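Local coordinates for protein endoribonuclease YbeY (Aquifex aeolicus, PDB 1OZ9) that probably cuts single-stranded RNA as a zinc-dependent endoribonuclease, in maturation of the 16S rRNA 3' end and in quality control of 70S ribosomes, at residues A[55-58]-A[59-63]; A[116-120]-A[121-125]; A[133-136]-A[137-141]. All coordinates share one frame; numbering follows the deposited sequence.

Contact 1 of 3, residues A[55-58]-A[59-63]; sequences ELNK and TYRKK
T59 N to E55 O, Y60 N to L56 O and R61 N to N57 O are the successive i to i+4 backbone bonds that carry helix 50-61 across this join, after which K62, with a positive phi of 55°, turns the chain aside. The carbonyl of N57 is gripped twice: R61 N lies 2.9 Å from N57 O and K63 N lies 3.1 Å from the same oxygen N57 O, the two donors reaching it from opposite faces of its plane. K62 N adds a weak bond to K58 O. On the apolar flank, L56 CD2 comes up to Y60 CE1 at 3.8 Å, lying in the ring plane at its edge. With Y60 CG beside its own backbone N and anti to its carbonyl carbon (chi1 -66°), the ring swings back along the helix, and T59 CG2 sits over its centre, 3.8 Å above the plane. T59 OG1 gives E55 O a second, weak bond. N57 carries the polar side. Its OD1 lies 3.6 Å from R61 CB and takes a hydrogen bond from a water 2.8 Å from N57 OD1; that water is also weakly bonded by R61 NH1, bridging amide and guanidinium groups whose planes stand 71° apart. N57 ND2 donates a hydrogen bond to K65 O, so both ends of this buried amide are used, which fixes its rotation. L56, N57 and R61 touch L70 of strand 69-78, while F72 meets the Y60 ring edge to face. Here a helix finishing on a positive-phi turn, with an asparagine amide tying down the departing chain, borders the predicted zinc site: the side chain of R61 comes to about 5 Å (nearest atoms) from that of H119.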
loop_
_atom_site.group_PDB
_atom_site.type_symbol
_atom_site.label_atom_id
_atom_site.label_comp_id
_atom_site.label_asym_id
_atom_site.label_seq_id
_atom_site.Cartn_x
_atom_site.Cartn_y
_atom_site.Cartn_z
ATOM N N GLU A 55 10.767 2.718 12.966
ATOM C CA GLU A 55 11.517 1.530 13.354
ATOM C C GLU A 55 11.609 0.606 12.147
ATOM O O GLU A 55 12.657 0.032 11.880
ATOM C CB GLU A 55 10.858 0.765 14.510
ATOM C CG GLU A 55 10.737 1.484 15.837
ATOM C CD GLU A 55 9.873 0.711 16.824
ATOM O OE1 GLU A 55 9.281 -0.306 16.423
ATOM O OE2 GLU A 55 9.758 1.120 17.995
ATOM N N LEU A 56 10.506 0.469 11.423
ATOM C CA LEU A 56 10.476 -0.401 10.247
ATOM C C LEU A 56 11.452 0.072 9.166
ATOM O O LEU A 56 12.222 -0.728 8.604
ATOM C CB LEU A 56 9.068 -0.492 9.679
ATOM C CG LEU A 56 8.063 -1.242 10.553
ATOM C CD1 LEU A 56 6.643 -1.148 9.960
ATOM C CD2 LEU A 56 8.511 -2.706 10.781
ATOM N N ASN A 57 11.429 1.376 8.896
ATOM C CA ASN A 57 12.300 1.987 7.901
ATOM C C ASN A 57 13.756 1.778 8.276
ATOM O O ASN A 57 14.601 1.497 7.426
ATOM C CB ASN A 57 11.997 3.482 7.820
ATOM C CG ASN A 57 12.235 4.076 6.427
ATOM O OD1 ASN A 57 12.406 3.361 5.420
ATOM N ND2 ASN A 57 12.212 5.405 6.368
ATOM N N LYS A 58 14.052 1.912 9.567
ATOM C CA LYS A 58 15.411 1.705 10.044
ATOM C C LYS A 58 15.834 0.255 9.892
ATOM O O LYS A 58 16.913 -0.051 9.380
ATOM C CB LYS A 58 15.520 2.089 11.519
ATOM C CG LYS A 58 16.937 1.979 12.098
ATOM C CD LYS A 58 17.046 2.537 13.515
ATOM C CE LYS A 58 18.533 2.709 13.895
ATOM N NZ LYS A 58 18.772 3.052 15.328
ATOM N N THR A 59 14.984 -0.646 10.359
ATOM C CA THR A 59 15.315 -2.063 10.356
ATOM C C THR A 59 15.428 -2.643 8.944
ATOM O O THR A 59 16.396 -3.353 8.615
ATOM C CB THR A 59 14.246 -2.828 11.169
ATOM O OG1 THR A 59 14.457 -2.590 12.569
ATOM C CG2 THR A 59 14.421 -4.334 11.024
ATOM N N TYR A 60 14.462 -2.299 8.104
ATOM C CA TYR A 60 14.364 -2.881 6.770
ATOM C C TYR A 60 14.939 -2.084 5.593
ATOM O O TYR A 60 15.074 -2.618 4.488
ATOM C CB TYR A 60 12.899 -3.226 6.487
ATOM C CG TYR A 60 12.408 -4.329 7.393
ATOM C CD1 TYR A 60 11.463 -4.083 8.382
ATOM C CD2 TYR A 60 12.938 -5.609 7.301
ATOM C CE1 TYR A 60 11.029 -5.097 9.228
ATOM C CE2 TYR A 60 12.517 -6.628 8.149
ATOM C CZ TYR A 60 11.555 -6.362 9.103
ATOM O OH TYR A 60 11.132 -7.371 9.937
ATOM N N ARG A 61 15.234 -0.811 5.794
ATOM C CA ARG A 61 15.728 -0.015 4.683
ATOM C C ARG A 61 16.933 0.794 5.096
ATOM O O ARG A 61 17.484 1.541 4.307
ATOM C CB ARG A 61 14.628 0.902 4.135
ATOM C CG ARG A 61 13.452 0.142 3.506
ATOM C CD ARG A 61 12.774 0.865 2.356
ATOM N NE ARG A 61 11.585 0.178 1.840
ATOM C CZ ARG A 61 10.636 0.802 1.131
ATOM N NH1 ARG A 61 10.767 2.096 0.865
ATOM N NH2 ARG A 61 9.553 0.148 0.701
ATOM N N LYS A 62 17.328 0.633 6.347
ATOM C CA LYS A 62 18.449 1.366 6.893
ATOM C C LYS A 62 18.263 2.869 6.713
ATOM O O LYS A 62 19.205 3.584 6.396
ATOM C CB LYS A 62 19.761 0.886 6.267
ATOM C CG LYS A 62 19.959 -0.623 6.391
ATOM C CD LYS A 62 21.374 -1.027 6.021
ATOM C CE LYS A 62 21.618 -2.512 6.278
ATOM N NZ LYS A 62 23.065 -2.814 6.140
ATOM N N LYS A 63 17.038 3.337 6.925
ATOM C CA LYS A 63 16.735 4.765 6.869
ATOM C C LYS A 63 16.005 5.149 8.150
ATOM O O LYS A 63 14.813 4.859 8.325
ATOM C CB LYS A 63 15.903 5.104 5.626
ATOM C CG LYS A 63 16.745 5.139 4.341
ATOM C CD LYS A 63 15.873 5.151 3.072
ATOM C CE LYS A 63 16.724 5.407 1.804
ATOM N NZ LYS A 63 15.879 5.302 0.566
HETATM O O HOH W 1 12.530 4.215 2.793
#

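Contact 2 of 3, residues A[116-120]-A[121-125]; sequences GIVHL and LGYDH
L121 packs back on the last turn of helix 105-120: its N makes weak bonds to both I117 O and V118 O, and its CG lies 3.4 Å from I117 O. G122 follows with positive phi (96°), where a side chain would be jammed against the preceding carbonyl; G122 N bonds to H119 O at 2.9 Å, coming from well above the carbonyl plane. Y123 N returns weakly to V118 O, completing a Schellman motif, and Y123 CB rests 3.9 Å from V118 CG1. The Y123 carbonyl oxygen accepts a CA-H...O contact from H119. D124 next brings OD1 to the edge of the H119 ring, 3.6 Å from H119 CE1, while the same oxygen takes the backbone N-H of E126. Last comes H125, its CG between the backbone N and the carbonyl carbon (chi1 59°), a setting that brings the ring edge round to H119; H125 CE1 lies 3.4 Å from H119 NE2, the rings meeting rim to rim with planes at 69°. With an alanine at H119 the imidazole is gone, and the H125 ring, without the rim it meets, is likely to be freer to turn, leaving the predicted zinc with one ligand fewer. Together with H115, one helical turn earlier, H119 and H125 form the HxxxHxxGxxH pattern of the YbeY family, consistent with a zinc site like that of matrix metalloproteinases, with G122 making the turn between helix and third histidine.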
loop_
_atom_site.group_PDB
_atom_site.type_symbol
_atom_site.label_atom_id
_atom_site.label_comp_id
_atom_site.label_asym_id
_atom_site.label_seq_id
_atom_site.Cartn_x
_atom_site.Cartn_y
_atom_site.Cartn_z
ATOM N N GLY A 116 1.555 1.059 -2.454
ATOM C CA GLY A 116 2.157 -0.071 -1.748
ATOM C C GLY A 116 1.958 -1.411 -2.459
ATOM O O GLY A 116 2.870 -2.248 -2.525
ATOM N N ILE A 117 0.759 -1.611 -3.006
ATOM C CA ILE A 117 0.449 -2.866 -3.679
ATOM C C ILE A 117 1.313 -3.003 -4.911
ATOM O O ILE A 117 1.839 -4.088 -5.181
ATOM C CB ILE A 117 -1.032 -2.956 -4.041
ATOM C CG1 ILE A 117 -1.832 -3.124 -2.752
ATOM C CG2 ILE A 117 -1.314 -4.169 -4.989
ATOM C CD1 ILE A 117 -3.319 -3.065 -2.944
ATOM N N VAL A 118 1.440 -1.934 -5.683
ATOM C CA VAL A 118 2.256 -2.004 -6.893
ATOM C C VAL A 118 3.719 -2.347 -6.561
ATOM O O VAL A 118 4.365 -3.140 -7.268
ATOM C CB VAL A 118 2.168 -0.682 -7.719
ATOM C CG1 VAL A 118 3.114 -0.739 -8.966
ATOM C CG2 VAL A 118 0.686 -0.423 -8.124
ATOM N N HIS A 119 4.236 -1.779 -5.476
ATOM C CA HIS A 119 5.584 -2.110 -5.022
ATOM C C HIS A 119 5.649 -3.584 -4.690
ATOM O O HIS A 119 6.656 -4.251 -4.949
ATOM C CB HIS A 119 5.947 -1.358 -3.744
ATOM C CG HIS A 119 6.639 -0.065 -3.986
ATOM N ND1 HIS A 119 7.968 0.017 -4.331
ATOM C CD2 HIS A 119 6.178 1.210 -3.936
ATOM C CE1 HIS A 119 8.300 1.288 -4.489
ATOM N NE2 HIS A 119 7.232 2.033 -4.246
ATOM N N LEU A 120 4.584 -4.083 -4.074
ATOM C CA LEU A 120 4.559 -5.483 -3.637
ATOM C C LEU A 120 4.583 -6.460 -4.799
ATOM O O LEU A 120 5.012 -7.609 -4.641
ATOM C CB LEU A 120 3.288 -5.779 -2.836
ATOM C CG LEU A 120 3.286 -5.879 -1.329
ATOM C CD1 LEU A 120 1.958 -6.537 -0.889
ATOM C CD2 LEU A 120 4.450 -6.690 -0.829
ATOM N N LEU A 121 4.095 -6.014 -5.953
ATOM C CA LEU A 121 4.091 -6.838 -7.137
ATOM C C LEU A 121 5.451 -6.791 -7.824
ATOM O O LEU A 121 5.635 -7.376 -8.896
ATOM C CB LEU A 121 2.997 -6.408 -8.106
ATOM C CG LEU A 121 1.613 -6.618 -7.483
ATOM C CD1 LEU A 121 0.561 -6.144 -8.455
ATOM C CD2 LEU A 121 1.402 -8.107 -7.071
ATOM N N GLY A 122 6.402 -6.080 -7.231
ATOM C CA GLY A 122 7.756 -6.101 -7.765
ATOM C C GLY A 122 8.150 -4.978 -8.708
ATOM O O GLY A 122 9.105 -5.109 -9.465
ATOM N N TYR A 123 7.438 -3.864 -8.665
ATOM C CA TYR A 123 7.819 -2.711 -9.489
ATOM C C TYR A 123 8.467 -1.703 -8.557
ATOM O O TYR A 123 8.135 -1.652 -7.378
ATOM C CB TYR A 123 6.578 -2.078 -10.128
ATOM C CG TYR A 123 5.835 -2.987 -11.094
ATOM C CD1 TYR A 123 5.036 -4.023 -10.626
ATOM C CD2 TYR A 123 5.937 -2.809 -12.466
ATOM C CE1 TYR A 123 4.371 -4.857 -11.501
ATOM C CE2 TYR A 123 5.266 -3.646 -13.358
ATOM C CZ TYR A 123 4.481 -4.654 -12.857
ATOM O OH TYR A 123 3.806 -5.482 -13.716
ATOM N N ASP A 124 9.365 -0.881 -9.068
ATOM C CA ASP A 124 9.990 0.116 -8.204
ATOM C C ASP A 124 10.154 1.353 -9.074
ATOM O O ASP A 124 10.603 1.251 -10.193
ATOM C CB ASP A 124 11.365 -0.390 -7.717
ATOM C CG ASP A 124 11.940 0.445 -6.559
ATOM O OD1 ASP A 124 11.417 1.539 -6.248
ATOM O OD2 ASP A 124 12.941 0.081 -5.909
ATOM N N HIS A 125 9.768 2.522 -8.599
ATOM C CA HIS A 125 9.932 3.702 -9.444
ATOM C C HIS A 125 11.245 4.417 -9.194
ATOM O O HIS A 125 11.662 5.250 -9.991
ATOM C CB HIS A 125 8.807 4.674 -9.175
ATOM C CG HIS A 125 8.752 5.111 -7.754
ATOM N ND1 HIS A 125 8.111 4.384 -6.775
ATOM C CD2 HIS A 125 9.290 6.187 -7.136
ATOM C CE1 HIS A 125 8.249 5.000 -5.614
ATOM N NE2 HIS A 125 8.954 6.099 -5.807
#

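Contact 3 of 3, residues A[133-136]-A[137-141]; sequences KKFR and ELENY
R136 and E139 run side by side, pointing the same way, and join in a salt bridge: R136 NH1 to E139 OE1 is 2.8 Å, nearly straight at 161°. Guanidinium and carboxylate are almost coplanar, 7° apart, and the oxygen receives the N-H on its syn lone pair. The same oxygen is hemmed in further, with R136 CD 3.2 Å from E139 OE1. F135 CE2 also stands 3.6 Å from E139 OE1, the oxygen in the ring plane at its edge and the carboxylate turned nearly square to the ring. E139 keeps its chain extended, with CG anti to the backbone N (chi1 179°), which carries the buried carboxylate to these partners. Its second oxygen, OE2, accepts from H115 ND1, so E139 probably serves as a second-shell residue, setting the turn of the H115 ring, a predicted zinc ligand; the arginine probably helps to steady its negative charge. The solvent side is looser. E137 runs alongside K133 and near the bent chain of K134 without gripping either: K133 CE is 3.8 Å from E137 OE2, and K134 NZ stays 4.3 Å from E137 OE1, near enough for attraction but beyond a salt bridge. Regular backbone bonds, such as E137 N to K133 O at 3.0 Å, run the helix unbroken through both segments. Within the fold, helix 129-147 lays its buried side on helix 105-120, F135 against V118, H115 and H119 of that helix and against H125 in the loop after it, and E139 against V114, while L138 packs on L36 and Y123 in the loops.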
loop_
_atom_site.group_PDB
_atom_site.type_symbol
_atom_site.label_atom_id
_atom_site.label_comp_id
_atom_site.label_asym_id
_atom_site.label_seq_id
_atom_site.Cartn_x
_atom_site.Cartn_y
_atom_site.Cartn_z
ATOM N N LYS A 133 8.423 4.256 -15.441
ATOM C CA LYS A 133 7.376 4.286 -16.452
ATOM C C LYS A 133 6.371 3.181 -16.201
ATOM O O LYS A 133 5.189 3.438 -16.094
ATOM C CB LYS A 133 7.950 4.118 -17.848
ATOM C CG LYS A 133 6.904 3.819 -18.916
ATOM C CD LYS A 133 7.473 4.094 -20.318
ATOM C CE LYS A 133 6.722 3.315 -21.398
ATOM N NZ LYS A 133 7.435 3.385 -22.685
ATOM N N LYS A 134 6.847 1.950 -16.093
ATOM C CA LYS A 134 5.915 0.846 -15.867
ATOM C C LYS A 134 5.235 0.930 -14.520
ATOM O O LYS A 134 4.085 0.514 -14.391
ATOM C CB LYS A 134 6.593 -0.515 -16.020
ATOM C CG LYS A 134 7.274 -0.728 -17.375
ATOM C CD LYS A 134 6.287 -0.675 -18.545
ATOM C CE LYS A 134 5.238 -1.792 -18.466
ATOM N NZ LYS A 134 4.754 -2.121 -19.854
ATOM N N PHE A 135 5.929 1.448 -13.508
ATOM C CA PHE A 135 5.327 1.560 -12.186
ATOM C C PHE A 135 4.139 2.516 -12.247
ATOM O O PHE A 135 3.039 2.214 -11.778
ATOM C CB PHE A 135 6.345 2.093 -11.169
ATOM C CG PHE A 135 5.816 2.141 -9.755
ATOM C CD1 PHE A 135 6.222 1.197 -8.802
ATOM C CD2 PHE A 135 4.922 3.119 -9.374
ATOM C CE1 PHE A 135 5.747 1.243 -7.498
ATOM C CE2 PHE A 135 4.412 3.145 -8.062
ATOM C CZ PHE A 135 4.824 2.216 -7.134
ATOM N N ARG A 136 4.391 3.691 -12.806
ATOM C CA ARG A 136 3.371 4.724 -12.885
ATOM C C ARG A 136 2.208 4.335 -13.779
ATOM O O ARG A 136 1.089 4.558 -13.402
ATOM C CB ARG A 136 3.970 6.054 -13.360
ATOM C CG ARG A 136 4.895 6.712 -12.329
ATOM C CD ARG A 136 4.336 6.887 -10.903
ATOM N NE ARG A 136 5.268 7.689 -10.100
ATOM C CZ ARG A 136 5.283 7.772 -8.765
ATOM N NH1 ARG A 136 4.405 7.105 -8.035
ATOM N NH2 ARG A 136 6.194 8.552 -8.166
ATOM N N GLU A 137 2.463 3.771 -14.955
ATOM C CA GLU A 137 1.339 3.281 -15.763
ATOM C C GLU A 137 0.430 2.310 -14.944
ATOM O O GLU A 137 -0.790 2.467 -14.921
ATOM C CB GLU A 137 1.838 2.665 -17.079
ATOM C CG GLU A 137 2.529 3.687 -17.994
ATOM C CD GLU A 137 2.960 3.119 -19.336
ATOM O OE1 GLU A 137 3.124 1.870 -19.410
ATOM O OE2 GLU A 137 3.129 3.919 -20.308
ATOM N N LEU A 138 1.016 1.369 -14.200
ATOM C CA LEU A 138 0.197 0.421 -13.429
ATOM C C LEU A 138 -0.563 1.094 -12.287
ATOM O O LEU A 138 -1.740 0.832 -12.031
ATOM C CB LEU A 138 1.058 -0.718 -12.871
ATOM C CG LEU A 138 0.235 -1.907 -12.394
ATOM C CD1 LEU A 138 -0.594 -2.396 -13.587
ATOM C CD2 LEU A 138 1.149 -3.014 -11.896
ATOM N N GLU A 139 0.113 1.993 -11.593
ATOM C CA GLU A 139 -0.504 2.709 -10.509
ATOM C C GLU A 139 -1.675 3.578 -11.019
ATOM O O GLU A 139 -2.765 3.604 -10.425
ATOM C CB GLU A 139 0.582 3.563 -9.874
ATOM C CG GLU A 139 0.135 4.414 -8.715
ATOM C CD GLU A 139 1.298 5.169 -8.105
ATOM O OE1 GLU A 139 2.092 5.747 -8.880
ATOM O OE2 GLU A 139 1.417 5.187 -6.865
ATOM N N ASN A 140 -1.423 4.302 -12.114
ATOM C CA ASN A 140 -2.461 5.110 -12.744
ATOM C C ASN A 140 -3.659 4.256 -13.187
ATOM O O ASN A 140 -4.801 4.591 -12.900
ATOM C CB ASN A 140 -1.868 5.915 -13.892
ATOM C CG ASN A 140 -1.132 7.134 -13.391
ATOM O OD1 ASN A 140 -1.200 7.443 -12.217
ATOM N ND2 ASN A 140 -0.439 7.829 -14.266
ATOM N N TYR A 141 -3.386 3.126 -13.834
ATOM C CA TYR A 141 -4.471 2.210 -14.207
ATOM C C TYR A 141 -5.321 1.799 -12.998
ATOM O O TYR A 141 -6.546 1.837 -13.058
ATOM C CB TYR A 141 -3.912 0.969 -14.901
ATOM C CG TYR A 141 -4.945 -0.099 -15.253
ATOM C CD1 TYR A 141 -5.704 0.003 -16.413
ATOM C CD2 TYR A 141 -5.158 -1.201 -14.424
ATOM C CE1 TYR A 141 -6.638 -0.959 -16.750
ATOM C CE2 TYR A 141 -6.097 -2.187 -14.764
ATOM C CZ TYR A 141 -6.830 -2.052 -15.924
ATOM O OH TYR A 141 -7.773 -3.002 -16.288
#

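The contacts come one after another along the chain: contact 1 at the end of helix 50-61, contact 2 where helix 105-120 passes into its loop, contact 3 on helix 129-147. Contacts 2 and 3 lie close, centres 10 Å apart, and touch, with F135 packed against V118, H119 and Y123. Contact 1 stands further off, its centre 18 Å from that of contact 2 and 26 Å from that of contact 3, although its nearest atoms come within about 5 Å of contact 2. Contact 2 supplies two predicted zinc ligands, contact 3 sets its ring against the histidines and its carboxylate on H115, the third predicted ligand, and contact 1 borders the site from another helix.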